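Local coordinates for competence protein ComEA-related protein (Thermus thermophilus, PDB 2DUY) that is of unknown function but carries helix-hairpin-helix motifs and probably binds DNA, at residues 24-27 with 28-32; 63-66 with 67-71. All blocks are in the same frame, centred on the assembly; numbering follows the deposited sequence.

Two short helical turns of one small domain illustrate how helix ends and helix sides are secured by residues close in sequence. Interaction 1 (24-27 with 28-32) comes first along the chain and covers the capped start of helix 26-29; interaction 2 (63-66 with 67-71) follows, on helix 63-69 just before the final strand, 73-74. Their centres lie about 16 Å apart, on opposite sides of the chain's centre, yet they meet: CB of Leu-32 packs against CD2 of Leu-69 at 3.7 Å. Both belong to the helix-hairpin-helix region of the protein. The turn that follows the early helix thus packs on the side of the late one, while the short strands 19-20 and 73-74 pair in parallel.

Interaction 1: 24-27 with 28-32; sequences ASLE and ELMAL
Ser-25 O accepts from Leu-29 N at 3.1 Å and Leu-26 O from Met-30 N at 2.9 Å, so the chain winds into the short helix 26-29, with Ser-25 at its N-cap. The serine and Glu-28 then trade bonds in a capping box. Ser-25 OG takes the backbone N-H of Glu-28 at 3.2 Å, placed there by a chi1 of 67°, which sets the hydroxyl between the serine's own N and carbonyl carbon. In return the glutamate, extended beyond CG, reaches back with OE2 to Ser-25 N at 2.8 Å; the bond is nearly straight at the hydrogen (166°), although the N-H meets OE2 from above the carboxylate plane. Apolar contacts flank the cap. Ala-24 CB lies 3.9 Å from Leu-29 CG, and beyond them Val-19 touches the alanine while Val-44 touches the leucine. One turn along, the side chains of Leu-26 and the selenomethionine Met-30 cross at a slant, with CD2 of the leucine 4.0 Å from SE, and both also touch Ala-40 of helix 37-45. Two exchanged bonds thus give the N-H groups of Ser-25 and Glu-28 side-chain acceptors at the helix start, and the carboxylate's negative charge beside this N-terminus probably suits the helix dipole.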
ATOM      1  N   ALA A  24      -8.171   0.184   2.622  1.00 16.19           N
ATOM      2  CA  ALA A  24      -7.515   0.760   3.796  1.00 19.00           C
ATOM      3  C   ALA A  24      -7.652   2.276   3.887  1.00 18.45           C
ATOM      4  O   ALA A  24      -7.772   2.962   2.874  1.00 19.03           O
ATOM      5  CB  ALA A  24      -6.043   0.388   3.791  1.00 20.06           C
ATOM      6  N   SER A  25      -7.627   2.790   5.115  1.00 20.14           N
ATOM      7  CA  SER A  25      -7.701   4.225   5.368  1.00 19.29           C
ATOM      8  C   SER A  25      -6.272   4.739   5.222  1.00 19.87           C
ATOM      9  O   SER A  25      -5.336   3.947   5.178  1.00 21.52           O
ATOM     10  CB  SER A  25      -8.152   4.486   6.797  1.00 19.50           C
ATOM     11  OG  SER A  25      -7.146   4.055   7.692  1.00 20.08           O
ATOM     12  N   LEU A  26      -6.099   6.055   5.173  1.00 20.82           N
ATOM     13  CA  LEU A  26      -4.765   6.627   5.026  1.00 20.16           C
ATOM     14  C   LEU A  26      -3.823   6.149   6.131  1.00 21.40           C
ATOM     15  O   LEU A  26      -2.686   5.775   5.860  1.00 20.76           O
ATOM     16  CB  LEU A  26      -4.826   8.154   5.046  1.00 20.18           C
ATOM     17  CG  LEU A  26      -3.535   8.825   4.571  1.00 20.61           C
ATOM     18  CD1 LEU A  26      -3.488   8.819   3.034  1.00 21.00           C
ATOM     19  CD2 LEU A  26      -3.462  10.243   5.112  1.00 22.12           C
ATOM     20  N   GLU A  27      -4.308   6.170   7.373  1.00 22.45           N
ATOM     21  CA  GLU A  27      -3.524   5.757   8.540  1.00 25.14           C
ATOM     22  C   GLU A  27      -3.085   4.298   8.444  1.00 23.81           C
ATOM     23  O   GLU A  27      -1.965   3.948   8.823  1.00 21.46           O
ATOM     24  CB  GLU A  27      -4.339   5.918   9.827  1.00 30.16           C
ATOM     25  CG  GLU A  27      -4.947   7.292  10.071  1.00 38.91           C
ATOM     26  CD  GLU A  27      -3.932   8.342  10.479  1.00 42.80           C
ATOM     27  OE1 GLU A  27      -4.352   9.459  10.856  1.00 46.42           O
ATOM     28  OE2 GLU A  27      -2.718   8.057  10.424  1.00 46.86           O
ATOM     29  N   GLU A  28      -3.985   3.445   7.967  1.00 22.64           N
ATOM     30  CA  GLU A  28      -3.693   2.024   7.832  1.00 23.65           C
ATOM     31  C   GLU A  28      -2.596   1.809   6.799  1.00 22.02           C
ATOM     32  O   GLU A  28      -1.707   0.979   6.984  1.00 22.65           O
ATOM     33  CB  GLU A  28      -4.970   1.260   7.459  1.00 24.73           C
ATOM     34  CG  GLU A  28      -5.921   1.102   8.646  1.00 28.79           C
ATOM     35  CD  GLU A  28      -7.360   0.761   8.265  1.00 29.01           C
ATOM     36  OE1 GLU A  28      -8.134   0.429   9.185  1.00 32.16           O
ATOM     37  OE2 GLU A  28      -7.728   0.830   7.072  1.00 28.67           O
ATOM     38  N   LEU A  29      -2.645   2.578   5.718  1.00 19.85           N
ATOM     39  CA  LEU A  29      -1.624   2.466   4.686  1.00 17.50           C
ATOM     40  C   LEU A  29      -0.297   2.986   5.234  1.00 18.13           C
ATOM     41  O   LEU A  29       0.780   2.477   4.900  1.00 17.36           O
ATOM     42  CB  LEU A  29      -2.025   3.279   3.456  1.00 17.43           C
ATOM     43  CG  LEU A  29      -3.204   2.753   2.637  1.00 18.57           C
ATOM     44  CD1 LEU A  29      -3.626   3.777   1.610  1.00 18.66           C
ATOM     45  CD2 LEU A  29      -2.785   1.451   1.944  1.00 17.04           C
HETATM   46  N   MSE A  30      -0.375   4.008   6.080  1.00 19.40           N
HETATM   47  CA  MSE A  30       0.827   4.589   6.658  1.00 20.31           C
HETATM   48  C   MSE A  30       1.514   3.658   7.661  1.00 20.90           C
HETATM   49  O   MSE A  30       2.615   3.946   8.134  1.00 22.30           O
HETATM   50  CB  MSE A  30       0.490   5.941   7.295  1.00 20.74           C
HETATM   51  CG  MSE A  30       0.192   7.012   6.250  1.00 23.61           C
HETATM   52 SE   MSE A  30      -0.285   8.749   6.977  1.00 33.33          SE
HETATM   53  CE  MSE A  30       1.433   9.246   7.717  1.00 31.01           C
ATOM     54  N   ALA A  31       0.875   2.538   7.983  1.00 21.95           N
ATOM     55  CA  ALA A  31       1.471   1.575   8.910  1.00 22.33           C
ATOM     56  C   ALA A  31       2.397   0.629   8.138  1.00 22.37           C
ATOM     57  O   ALA A  31       3.189  -0.098   8.736  1.00 23.47           O
ATOM     58  CB  ALA A  31       0.380   0.773   9.628  1.00 22.48           C
ATOM     59  N   LEU A  32       2.295   0.653   6.810  1.00 22.31           N
ATOM     60  CA  LEU A  32       3.118  -0.198   5.953  1.00 21.87           C
ATOM     61  C   LEU A  32       4.545   0.310   5.874  1.00 21.41           C
ATOM     62  O   LEU A  32       4.794   1.512   5.815  1.00 22.22           O
ATOM     63  CB  LEU A  32       2.547  -0.261   4.537  1.00 21.27           C
ATOM     64  CG  LEU A  32       1.167  -0.894   4.385  1.00 19.38           C
ATOM     65  CD1 LEU A  32       0.581  -0.518   3.040  1.00 19.07           C
ATOM     66  CD2 LEU A  32       1.276  -2.399   4.535  1.00 21.10           C
TER

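Interaction 2: 63-66 with 67-71; sequences PATL and ERLRP
Leu-66 and Arg-70, one helical turn apart, cross at about a right angle on the side of helix 63-69, and the arginine is the side chain to follow. Its CB lies 3.9 Å from Leu-66 O, the carbonyl oxygen that also accepts the backbone N-H of Arg-70 at 3.0 Å. Arg-70 CG comes closer, 3.2 Å from Leu-66 O. A bend at chi2 (-143°) then carries the chain back along the helix, and NE and CZ both pass near Leu-66 CG. This branch point of the leucine sits over one face of the guanidinium, 3.6 Å above its plane and displaced toward the rim. At the tip, Arg-70 NH2 meets Leu-66 CD2 at 3.8 Å and donates to a water, which in turn donates to Pro-63 O. Pro-63 O also accepts from Glu-67 N at 2.7 Å and so serves two donors. The stronger partner of NH2 is Glu-53, which forms a salt bridge with it and also touches Leu-66; Leu-55 and Leu-56 cover more of the leucine. On another side of the helix, Arg-68 CG packs 3.2 Å from Ala-64 O, and a long charge pairing joins its guanidinium to Glu-67, whereas Leu-69 reaches Pro-33. An i to i+4 leucine-arginine pair of this kind, with a charged group laid over an aliphatic side chain and the helix tied to a preceding segment, here lies on helix 63-69, within the later of two helix-hairpin-helix motifs (roughly 53-72), a motif generally associated with DNA binding.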
ATOM      1  N   PRO A  63      10.078  -0.875  -7.643  1.00 29.74           N
ATOM      2  CA  PRO A  63      10.016  -2.324  -7.447  1.00 27.58           C
ATOM      3  C   PRO A  63      10.607  -2.785  -6.119  1.00 25.59           C
ATOM      4  O   PRO A  63      10.143  -3.756  -5.541  1.00 24.20           O
ATOM      5  CB  PRO A  63      10.791  -2.860  -8.646  1.00 29.38           C
ATOM      6  CG  PRO A  63      10.475  -1.856  -9.704  1.00 31.08           C
ATOM      7  CD  PRO A  63      10.658  -0.554  -8.960  1.00 30.29           C
ATOM      8  N   ALA A  64      11.636  -2.093  -5.642  1.00 24.92           N
ATOM      9  CA  ALA A  64      12.262  -2.469  -4.376  1.00 24.77           C
ATOM     10  C   ALA A  64      11.293  -2.176  -3.244  1.00 24.28           C
ATOM     11  O   ALA A  64      11.246  -2.896  -2.245  1.00 24.83           O
ATOM     12  CB  ALA A  64      13.568  -1.689  -4.172  1.00 23.59           C
ATOM     13  N   THR A  65      10.528  -1.103  -3.407  1.00 24.91           N
ATOM     14  CA  THR A  65       9.549  -0.703  -2.407  1.00 25.18           C
ATOM     15  C   THR A  65       8.455  -1.743  -2.394  1.00 25.12           C
ATOM     16  O   THR A  65       8.062  -2.245  -1.348  1.00 23.03           O
ATOM     17  CB  THR A  65       8.882   0.629  -2.757  1.00 27.46           C
ATOM     18  OG1 THR A  65       9.876   1.644  -2.927  1.00 32.95           O
ATOM     19  CG2 THR A  65       7.929   1.043  -1.646  1.00 28.10           C
ATOM     20  N   LEU A  66       7.967  -2.055  -3.585  1.00 24.58           N
ATOM     21  CA  LEU A  66       6.898  -3.028  -3.743  1.00 24.38           C
ATOM     22  C   LEU A  66       7.323  -4.409  -3.263  1.00 25.11           C
ATOM     23  O   LEU A  66       6.548  -5.111  -2.623  1.00 25.85           O
ATOM     24  CB  LEU A  66       6.479  -3.079  -5.211  1.00 23.00           C
ATOM     25  CG  LEU A  66       5.249  -3.903  -5.569  1.00 21.30           C
ATOM     26  CD1 LEU A  66       4.097  -3.567  -4.637  1.00 22.19           C
ATOM     27  CD2 LEU A  66       4.869  -3.607  -7.006  1.00 21.76           C
ATOM     28  N   GLU A  67       8.561  -4.789  -3.563  1.00 27.25           N
ATOM     29  CA  GLU A  67       9.081  -6.092  -3.166  1.00 30.06           C
ATOM     30  C   GLU A  67       8.930  -6.319  -1.666  1.00 30.04           C
ATOM     31  O   GLU A  67       8.556  -7.404  -1.216  1.00 29.87           O
ATOM     32  CB  GLU A  67      10.557  -6.205  -3.560  1.00 33.27           C
ATOM     33  CG  GLU A  67      11.153  -7.594  -3.375  1.00 39.31           C
ATOM     34  CD  GLU A  67      12.604  -7.678  -3.836  1.00 42.66           C
ATOM     35  OE1 GLU A  67      13.157  -8.799  -3.867  1.00 44.80           O
ATOM     36  OE2 GLU A  67      13.194  -6.625  -4.163  1.00 44.79           O
ATOM     37  N   ARG A  68       9.209  -5.281  -0.894  1.00 29.54           N
ATOM     38  CA  ARG A  68       9.118  -5.375   0.556  1.00 30.19           C
ATOM     39  C   ARG A  68       7.679  -5.444   1.049  1.00 27.48           C
ATOM     40  O   ARG A  68       7.399  -6.081   2.064  1.00 26.54           O
ATOM     41  CB  ARG A  68       9.808  -4.173   1.203  1.00 33.70           C
ATOM     42  CG  ARG A  68      11.262  -3.987   0.810  1.00 38.65           C
ATOM     43  CD  ARG A  68      12.139  -5.154   1.262  1.00 42.94           C
ATOM     44  NE  ARG A  68      11.945  -6.356   0.453  1.00 46.39           N
ATOM     45  CZ  ARG A  68      12.766  -7.402   0.466  1.00 48.52           C
ATOM     46  NH1 ARG A  68      13.839  -7.393   1.247  1.00 49.78           N
ATOM     47  NH2 ARG A  68      12.525  -8.452  -0.309  1.00 49.47           N
ATOM     48  N   LEU A  69       6.777  -4.783   0.329  1.00 25.29           N
ATOM     49  CA  LEU A  69       5.368  -4.730   0.708  1.00 24.29           C
ATOM     50  C   LEU A  69       4.490  -5.902   0.302  1.00 22.56           C
ATOM     51  O   LEU A  69       3.439  -6.110   0.902  1.00 21.86           O
ATOM     52  CB  LEU A  69       4.721  -3.464   0.150  1.00 25.11           C
ATOM     53  CG  LEU A  69       5.165  -2.105   0.676  1.00 26.14           C
ATOM     54  CD1 LEU A  69       4.524  -1.019  -0.166  1.00 26.23           C
ATOM     55  CD2 LEU A  69       4.783  -1.953   2.137  1.00 26.77           C
ATOM     56  N   ARG A  70       4.900  -6.660  -0.707  1.00 21.27           N
ATOM     57  CA  ARG A  70       4.076  -7.768  -1.185  1.00 19.53           C
ATOM     58  C   ARG A  70       3.541  -8.723  -0.124  1.00 19.65           C
ATOM     59  O   ARG A  70       2.400  -9.171  -0.208  1.00 17.53           O
ATOM     60  CB  ARG A  70       4.819  -8.569  -2.259  1.00 22.15           C
ATOM     61  CG  ARG A  70       5.060  -7.780  -3.537  1.00 26.08           C
ATOM     62  CD  ARG A  70       4.924  -8.661  -4.764  1.00 27.59           C
ATOM     63  NE  ARG A  70       5.231  -7.915  -5.980  1.00 29.58           N
ATOM     64  CZ  ARG A  70       6.463  -7.643  -6.387  1.00 28.35           C
ATOM     65  NH1 ARG A  70       7.498  -8.066  -5.676  1.00 30.82           N
ATOM     66  NH2 ARG A  70       6.660  -6.942  -7.495  1.00 27.36           N
ATOM     67  N   PRO A  71       4.355  -9.058   0.885  1.00 16.97           N
ATOM     68  CA  PRO A  71       3.833  -9.978   1.899  1.00 17.67           C
ATOM     69  C   PRO A  71       2.654  -9.424   2.709  1.00 16.40           C
ATOM     70  O   PRO A  71       1.838 -10.190   3.215  1.00 14.19           O
ATOM     71  CB  PRO A  71       5.056 -10.240   2.782  1.00 18.25           C
ATOM     72  CG  PRO A  71       6.204 -10.104   1.812  1.00 16.82           C
ATOM     73  CD  PRO A  71       5.807  -8.867   1.045  1.00 19.20           C
TER
HETATM   74  O   HOH W   1       9.702  -5.892  -7.309  1.00 38.36           O